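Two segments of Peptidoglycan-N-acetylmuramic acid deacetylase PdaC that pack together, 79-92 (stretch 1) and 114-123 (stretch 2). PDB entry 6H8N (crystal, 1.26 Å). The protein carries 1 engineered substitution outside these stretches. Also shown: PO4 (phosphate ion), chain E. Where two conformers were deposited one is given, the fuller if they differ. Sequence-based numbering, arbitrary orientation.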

ATOM      1  N   SER A  79     -19.230  -0.434 -16.215  1.00 21.86           N
ATOM      2  CA  SER A  79     -19.027   0.612 -17.201  1.00 23.24           C
ATOM      3  C   SER A  79     -17.961   1.576 -16.704  1.00 20.26           C
ATOM      4  O   SER A  79     -17.659   1.643 -15.505  1.00 19.91           O
ATOM      5  CB  SER A  79     -20.314   1.400 -17.417  1.00 22.48           C
ATOM      6  OG  SER A  79     -20.577   2.226 -16.294  1.00 20.67           O
ATOM      7  N   VAL A  80     -17.378   2.320 -17.638  1.00 20.38           N
ATOM      8  CA  VAL A  80     -16.365   3.299 -17.268  1.00 22.17           C
ATOM      9  C   VAL A  80     -16.949   4.296 -16.283  1.00 22.04           C
ATOM     10  O   VAL A  80     -16.307   4.651 -15.286  1.00 19.11           O
ATOM     11  CB  VAL A  80     -15.790   3.976 -18.524  1.00 26.15           C
ATOM     12  CG1 VAL A  80     -14.837   5.099 -18.150  1.00 29.19           C
ATOM     13  CG2 VAL A  80     -15.081   2.940 -19.385  1.00 32.53           C
ATOM     14  N   LYS A  81     -18.184   4.738 -16.528  1.00 20.34           N
ATOM     15  CA  LYS A  81     -18.844   5.678 -15.627  1.00 18.62           C
ATOM     16  C   LYS A  81     -18.946   5.105 -14.216  1.00 19.69           C
ATOM     17  O   LYS A  81     -18.659   5.798 -13.235  1.00 18.02           O
ATOM     18  CB  LYS A  81     -20.232   6.045 -16.176  1.00 23.64           C
ATOM     19  N   GLU A  82     -19.383   3.847 -14.088  1.00 17.56           N
ATOM     20  CA  GLU A  82     -19.540   3.238 -12.770  1.00 18.90           C
ATOM     21  C   GLU A  82     -18.188   3.040 -12.095  1.00 14.93           C
ATOM     22  O   GLU A  82     -18.061   3.236 -10.874  1.00 14.96           O
ATOM     23  CB  GLU A  82     -20.239   1.886 -12.901  1.00 19.57           C
ATOM     24  CG  GLU A  82     -21.703   1.962 -13.319  1.00 22.11           C
ATOM     25  CD  GLU A  82     -22.297   0.593 -13.647  1.00 33.95           C
ATOM     26  OE1 GLU A  82     -21.544  -0.306 -14.092  1.00 30.33           O
ATOM     27  OE2 GLU A  82     -23.522   0.419 -13.457  1.00 37.74           O
ATOM     28  N   ALA A  83     -17.176   2.647 -12.870  1.00 14.66           N
ATOM     29  CA  ALA A  83     -15.848   2.449 -12.302  1.00 13.00           C
ATOM     30  C   ALA A  83     -15.278   3.769 -11.807  1.00 15.43           C
ATOM     31  O   ALA A  83     -14.692   3.831 -10.715  1.00 13.82           O
ATOM     32  CB  ALA A  83     -14.913   1.822 -13.333  1.00 16.19           C
ATOM     33  N   LEU A  84     -15.432   4.841 -12.596  1.00 14.87           N
ATOM     34  CA  LEU A  84     -14.943   6.144 -12.161  1.00 13.88           C
ATOM     35  C   LEU A  84     -15.671   6.615 -10.916  1.00 15.27           C
ATOM     36  O   LEU A  84     -15.063   7.256 -10.051  1.00 15.73           O
ATOM     37  CB  LEU A  84     -15.057   7.162 -13.305  1.00 15.27           C
ATOM     38  CG  LEU A  84     -14.147   6.874 -14.494  1.00 21.55           C
ATOM     39  CD1 LEU A  84     -14.405   7.885 -15.620  1.00 25.23           C
ATOM     40  CD2 LEU A  84     -12.668   6.870 -14.103  1.00 26.49           C
ATOM     41  N   LYS A  85     -16.955   6.297 -10.778  1.00 13.92           N
ATOM     42  CA  LYS A  85     -17.678   6.659  -9.569  1.00 13.49           C
ATOM     43  C   LYS A  85     -17.117   5.935  -8.344  1.00 13.99           C
ATOM     44  O   LYS A  85     -17.050   6.516  -7.253  1.00 14.14           O
ATOM     45  CB  LYS A  85     -19.164   6.383  -9.741  1.00 17.95           C
ATOM     46  CG  LYS A  85     -20.011   6.884  -8.613  1.00 22.48           C
ATOM     47  CD  LYS A  85     -21.480   6.772  -8.972  1.00 27.82           C
ATOM     48  CE  LYS A  85     -22.343   7.530  -7.984  1.00 32.69           C
ATOM     49  NZ  LYS A  85     -22.131   7.073  -6.591  1.00 28.53           N
ATOM     50  N   GLN A  86     -16.747   4.657  -8.489  1.00 13.02           N
ATOM     51  CA  GLN A  86     -16.105   3.939  -7.389  1.00 13.95           C
ATOM     52  C   GLN A  86     -14.850   4.675  -6.930  1.00 12.04           C
ATOM     53  O   GLN A  86     -14.623   4.861  -5.726  1.00 12.25           O
ATOM     54  CB  GLN A  86     -15.736   2.528  -7.847  1.00 13.45           C
ATOM     55  CG  GLN A  86     -16.889   1.543  -7.896  1.00 13.46           C
ATOM     56  CD  GLN A  86     -17.159   0.898  -6.565  1.00 13.58           C
ATOM     57  OE1 GLN A  86     -16.263   0.740  -5.727  1.00 11.82           O
ATOM     58  NE2 GLN A  86     -18.397   0.498  -6.349  1.00 16.50           N
ATOM     59  N   ILE A  87     -14.035   5.100  -7.884  1.00 11.17           N
ATOM     60  CA  ILE A  87     -12.790   5.786  -7.560  1.00 11.42           C
ATOM     61  C   ILE A  87     -13.069   7.169  -6.992  1.00 12.10           C
ATOM     62  O   ILE A  87     -12.532   7.543  -5.943  1.00 11.15           O
ATOM     63  CB  ILE A  87     -11.872   5.840  -8.794  1.00 13.10           C
ATOM     64  CG1 ILE A  87     -11.525   4.427  -9.278  1.00 13.66           C
ATOM     65  CG2 ILE A  87     -10.598   6.638  -8.505  1.00 14.76           C
ATOM     66  CD1 ILE A  87     -11.014   3.471  -8.241  1.00 16.20           C
ATOM     67  N   ASN A  88     -13.938   7.941  -7.657  1.00 11.46           N
ATOM     68  CA  ASN A  88     -14.179   9.315  -7.232  1.00 12.69           C
ATOM     69  C   ASN A  88     -14.912   9.373  -5.898  1.00 12.31           C
ATOM     70  O   ASN A  88     -14.621  10.248  -5.070  1.00 12.10           O
ATOM     71  CB  ASN A  88     -14.916  10.095  -8.324  1.00 13.31           C
ATOM     72  CG  ASN A  88     -14.040  10.386  -9.493  1.00 17.14           C
ATOM     73  OD1 ASN A  88     -12.828  10.576  -9.344  1.00 20.85           O
ATOM     74  ND2 ASN A  88     -14.632  10.434 -10.676  1.00 22.56           N
ATOM     75  N   ASP A  89     -15.839   8.449  -5.644  1.00 12.11           N
ATOM     76  CA  ASP A  89     -16.500   8.444  -4.343  1.00 12.96           C
ATOM     77  C   ASP A  89     -15.488   8.211  -3.229  1.00 10.61           C
ATOM     78  O   ASP A  89     -15.649   8.730  -2.118  1.00 12.00           O
ATOM     79  CB  ASP A  89     -17.575   7.360  -4.260  1.00 14.23           C
ATOM     80  CG  ASP A  89     -18.834   7.695  -5.036  1.00 17.84           C
ATOM     81  OD1 ASP A  89     -18.998   8.856  -5.456  1.00 19.37           O
ATOM     82  OD2 ASP A  89     -19.657   6.763  -5.202  1.00 18.65           O
ATOM     83  N   THR A  90     -14.460   7.400  -3.507  1.00 10.12           N
ATOM     84  CA  THR A  90     -13.442   7.109  -2.510  1.00 11.15           C
ATOM     85  C   THR A  90     -12.511   8.295  -2.321  1.00  9.79           C
ATOM     86  O   THR A  90     -12.187   8.641  -1.181  1.00  9.73           O
ATOM     87  CB  THR A  90     -12.717   5.831  -2.904  1.00  9.67           C
ATOM     88  OG1 THR A  90     -13.688   4.776  -2.930  1.00 10.89           O
ATOM     89  CG2 THR A  90     -11.622   5.481  -1.906  1.00 10.86           C
ATOM     90  N   GLN A  91     -12.131   8.979  -3.409  1.00  9.62           N
ATOM     91  CA  GLN A  91     -11.410  10.248  -3.266  1.00  9.05           C
ATOM     92  C   GLN A  91     -12.218  11.209  -2.409  1.00 10.69           C
ATOM     93  O   GLN A  91     -11.681  11.866  -1.507  1.00 10.68           O
ATOM     94  CB  GLN A  91     -11.144  10.899  -4.628  1.00 10.35           C
ATOM     95  CG  GLN A  91     -10.238  10.151  -5.561  1.00 10.91           C
ATOM     96  CD  GLN A  91      -8.827  10.023  -5.075  1.00 10.87           C
ATOM     97  OE1 GLN A  91      -8.469   9.051  -4.405  1.00 10.78           O
ATOM     98  NE2 GLN A  91      -7.994  10.996  -5.403  1.00 12.31           N
ATOM     99  N   ASP A  92     -13.527  11.276  -2.655  1.00 10.86           N
ATOM    100  CA  ASP A  92     -14.360  12.265  -1.988  1.00 11.56           C
ATOM    101  C   ASP A  92     -14.450  12.017  -0.488  1.00 11.32           C
ATOM    102  O   ASP A  92     -14.360  12.965   0.299  1.00 11.76           O
ATOM    103  CB  ASP A  92     -15.765  12.294  -2.611  1.00 12.41           C
ATOM    104  CG  ASP A  92     -15.784  12.870  -4.013  1.00 18.02           C
ATOM    105  OD1 ASP A  92     -14.783  13.479  -4.436  1.00 19.52           O
ATOM    106  OD2 ASP A  92     -16.828  12.714  -4.696  1.00 24.04           O
TER
HETATM  107  P   PO4 E 503     -23.910   3.788 -16.190  1.00 33.44           P
HETATM  108  O1  PO4 E 503     -22.799   3.071 -16.922  1.00 31.37           O
HETATM  109  O2  PO4 E 503     -24.903   2.784 -15.655  1.00 36.53           O
HETATM  110  O3  PO4 E 503     -23.337   4.591 -15.040  1.00 33.68           O
HETATM  111  O4  PO4 E 503     -24.583   4.736 -17.163  1.00 34.69           O
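Stretch 2 114-123: DELRSQMKMD

How does stretch 2 run relative to stretch 1? Residues 114-120 form a helix that travels in broadly the same N-to-C sense as helix 80-92, with a signed crossing angle of -44° and a closest axis approach of 10.6 Å. That spacing leaves room for side chains between the two backbones. The register advances four residues at a time on both sides: Val80 CA lies 6.6 Å from Leu116 CA, and Leu84 CA lies 6.6 Å from Met120 CA, so successive helical turns meet one another. Past Met120 the helix ends; Lys121 takes a positive phi of 58°, and Met122 follows in an extended conformation (phi/psi -134/164).

What does Leu84, which has the largest covered area of any residue here, rest against? Its CA-to-CB bond points sideways to stretch 2, but the m, t rotamer brings the end of the side chain nearer. Leu84 CD2 packs 3.8 Å from Met120 CG, while Leu84 CD1 lies 3.6 Å from Gln119 OE1, so the end of Leu84 lies against both Gln119 and Met120. The Met120 side chain also continues to Ile87, one helical turn or so further along stretch 1, where Met120 SD comes within 3.9 Å of Ile87 CG1.

What meets Val80, almost equally covered, at the start of the first helix? Val80 points toward stretch 2 and touches three of its residues. Val80 CG1 lies 3.6 Å from Gln119 OE1 and 4.2 Å from Leu116 CD2, and Val80 CG2 is 4.1 Å from Glu115 CG. Leu116 is itself directed sideways, yet the end of its side chain comes nearer, and Leu116 CD2 settles 3.7 Å from Ala83 CB. The small alanine side chain thus provides a close seat for the leucine methyl.

How does the contact continue once the second helix has ended? Met122 points its CA-to-CB bond toward stretch 1 and extends the packing along the first helix. Met122 SD sits 3.7 Å from Ile87 CG2, so Ile87 meets the sulfur atoms of two methionines. One turn on, Met122 CE approaches Gln91 OE1 at 3.5 Å, a van der Waals contact with an oxygen whose hydrogen bonding is met elsewhere in the structure.

What holds the two segments together? No hydrogen bond crosses between them, and the 445 Å² buried, both sides summed, comes mainly from apolar side chains. Polar bonds within the stretches support the individual helices instead: Ser79 OG, for example, caps the first by accepting from Glu82 N at 3.0 Å.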

ATOM      1  N   ASP A 114      -6.770  -0.084 -20.470  1.00 28.69           N
ATOM      2  CA  ASP A 114      -6.178   1.174 -20.913  1.00 32.86           C
ATOM      3  C   ASP A 114      -7.165   2.331 -20.819  1.00 26.30           C
ATOM      4  O   ASP A 114      -6.769   3.461 -20.505  1.00 28.81           O
ATOM      5  CB  ASP A 114      -5.652   1.016 -22.343  1.00 33.93           C
ATOM      6  CG  ASP A 114      -4.292   0.352 -22.392  1.00 43.22           C
ATOM      7  OD1 ASP A 114      -3.809  -0.104 -21.333  1.00 38.93           O
ATOM      8  OD2 ASP A 114      -3.707   0.281 -23.496  1.00 51.20           O
ATOM      9  N   GLU A 115      -8.448   2.077 -21.069  1.00 25.47           N
ATOM     10  CA  GLU A 115      -9.431   3.148 -20.993  1.00 32.53           C
ATOM     11  C   GLU A 115      -9.577   3.650 -19.564  1.00 32.54           C
ATOM     12  O   GLU A 115      -9.635   4.860 -19.321  1.00 25.89           O
ATOM     13  CB  GLU A 115     -10.777   2.662 -21.517  1.00 31.81           C
ATOM     14  CG  GLU A 115     -11.803   3.772 -21.622  1.00 34.88           C
ATOM     15  CD  GLU A 115     -11.404   4.835 -22.635  1.00 40.25           C
ATOM     16  OE1 GLU A 115     -10.585   4.543 -23.532  1.00 48.70           O
ATOM     17  OE2 GLU A 115     -11.898   5.974 -22.521  1.00 50.72           O
ATOM     18  N   LEU A 116      -9.671   2.730 -18.604  1.00 26.66           N
ATOM     19  CA  LEU A 116      -9.755   3.149 -17.210  1.00 28.29           C
ATOM     20  C   LEU A 116      -8.487   3.862 -16.781  1.00 20.36           C
ATOM     21  O   LEU A 116      -8.548   4.880 -16.082  1.00 25.94           O
ATOM     22  CB  LEU A 116     -10.015   1.939 -16.312  1.00 25.44           C
ATOM     23  CG  LEU A 116     -11.394   1.306 -16.418  1.00 34.03           C
ATOM     24  CD1 LEU A 116     -11.496   0.131 -15.460  1.00 38.46           C
ATOM     25  CD2 LEU A 116     -12.482   2.326 -16.132  1.00 35.46           C
ATOM     26  N   ARG A 117      -7.329   3.341 -17.191  1.00 22.08           N
ATOM     27  CA  ARG A 117      -6.065   4.005 -16.894  1.00 25.41           C
ATOM     28  C   ARG A 117      -6.116   5.464 -17.310  1.00 26.33           C
ATOM     29  O   ARG A 117      -5.824   6.363 -16.515  1.00 28.06           O
ATOM     30  CB  ARG A 117      -4.934   3.307 -17.642  1.00 30.88           C
ATOM     31  CG  ARG A 117      -4.111   2.374 -16.812  1.00 38.47           C
ATOM     32  CD  ARG A 117      -3.026   1.737 -17.645  1.00 39.69           C
ATOM     33  NE  ARG A 117      -2.746   0.384 -17.187  1.00 40.59           N
ATOM     34  CZ  ARG A 117      -1.939   0.090 -16.174  1.00 37.45           C
ATOM     35  NH1 ARG A 117      -1.325   1.057 -15.504  1.00 37.52           N
ATOM     36  NH2 ARG A 117      -1.745  -1.175 -15.833  1.00 42.69           N
ATOM     37  N   SER A 118      -6.490   5.718 -18.566  1.00 25.08           N
ATOM     38  CA  SER A 118      -6.452   7.083 -19.076  1.00 28.84           C
ATOM     39  C   SER A 118      -7.476   7.970 -18.385  1.00 32.20           C
ATOM     40  O   SER A 118      -7.215   9.160 -18.175  1.00 34.30           O
ATOM     41  CB  SER A 118      -6.648   7.099 -20.594  1.00 32.69           C
ATOM     42  OG  SER A 118      -7.879   6.517 -20.967  1.00 39.58           O
ATOM     43  N   GLN A 119      -8.622   7.419 -17.998  1.00 26.88           N
ATOM     44  CA  GLN A 119      -9.674   8.243 -17.422  1.00 25.94           C
ATOM     45  C   GLN A 119      -9.526   8.466 -15.924  1.00 27.94           C
ATOM     46  O   GLN A 119     -10.051   9.454 -15.406  1.00 24.63           O
ATOM     47  CB  GLN A 119     -11.039   7.623 -17.710  1.00 25.90           C
ATOM     48  CG  GLN A 119     -11.302   7.436 -19.194  1.00 33.92           C
ATOM     49  CD  GLN A 119     -12.466   8.244 -19.683  1.00 35.42           C
ATOM     50  OE1 GLN A 119     -13.528   8.275 -19.057  1.00 40.42           O
ATOM     51  NE2 GLN A 119     -12.280   8.918 -20.817  1.00 43.42           N
ATOM     52  N   MET A 120      -8.843   7.573 -15.201  1.00 28.53           N
ATOM     53  CA  MET A 120      -8.726   7.754 -13.753  1.00 27.32           C
ATOM     54  C   MET A 120      -7.749   8.867 -13.402  1.00 24.05           C
ATOM     55  O   MET A 120      -7.903   9.511 -12.358  1.00 24.82           O
ATOM     56  CB  MET A 120      -8.290   6.458 -13.078  1.00 23.57           C
ATOM     57  CG  MET A 120      -9.380   5.417 -12.925  1.00 21.45           C
ATOM     58  SD  MET A 120      -8.802   3.978 -11.993  1.00 23.94           S
ATOM     59  CE  MET A 120      -7.399   3.466 -12.974  1.00 21.85           C
ATOM     60  N   LYS A 121      -6.730   9.087 -14.231  1.00 27.03           N
ATOM     61  CA  LYS A 121      -5.767  10.165 -14.001  1.00 29.51           C
ATOM     62  C   LYS A 121      -5.086  10.011 -12.644  1.00 31.07           C
ATOM     63  O   LYS A 121      -4.885  10.980 -11.912  1.00 25.82           O
ATOM     64  CB  LYS A 121      -6.422  11.541 -14.136  1.00 38.01           C
ATOM     65  N   MET A 122      -4.743   8.772 -12.303  1.00 20.15           N
ATOM     66  CA  MET A 122      -4.034   8.458 -11.075  1.00 18.53           C
ATOM     67  C   MET A 122      -2.905   7.508 -11.420  1.00 14.21           C
ATOM     68  O   MET A 122      -2.890   6.899 -12.485  1.00 21.06           O
ATOM     69  CB  MET A 122      -4.967   7.829 -10.030  1.00 16.22           C
ATOM     70  CG  MET A 122      -6.077   8.784  -9.583  1.00 16.53           C
ATOM     71  SD  MET A 122      -7.166   8.105  -8.329  1.00 16.57           S
ATOM     72  CE  MET A 122      -6.126   8.142  -6.881  1.00 10.87           C
ATOM     73  N   ASP A 123      -1.966   7.368 -10.500  1.00 13.62           N
ATOM     74  CA  ASP A 123      -0.822   6.467 -10.634  0.52 14.35           C
ATOM     75  C   ASP A 123      -1.245   5.073 -10.160  1.00 14.40           C
ATOM     76  O   ASP A 123      -1.586   4.908  -8.982  1.00 14.11           O
ATOM     77  CB  ASP A 123       0.278   7.042  -9.733  0.52 16.95           C
ATOM     78  CG  ASP A 123       1.551   6.209  -9.694  0.52 21.83           C
ATOM     79  OD1 ASP A 123       1.574   5.081 -10.221  0.52 27.14           O
ATOM     80  OD2 ASP A 123       2.539   6.709  -9.103  0.52 24.87           O
TER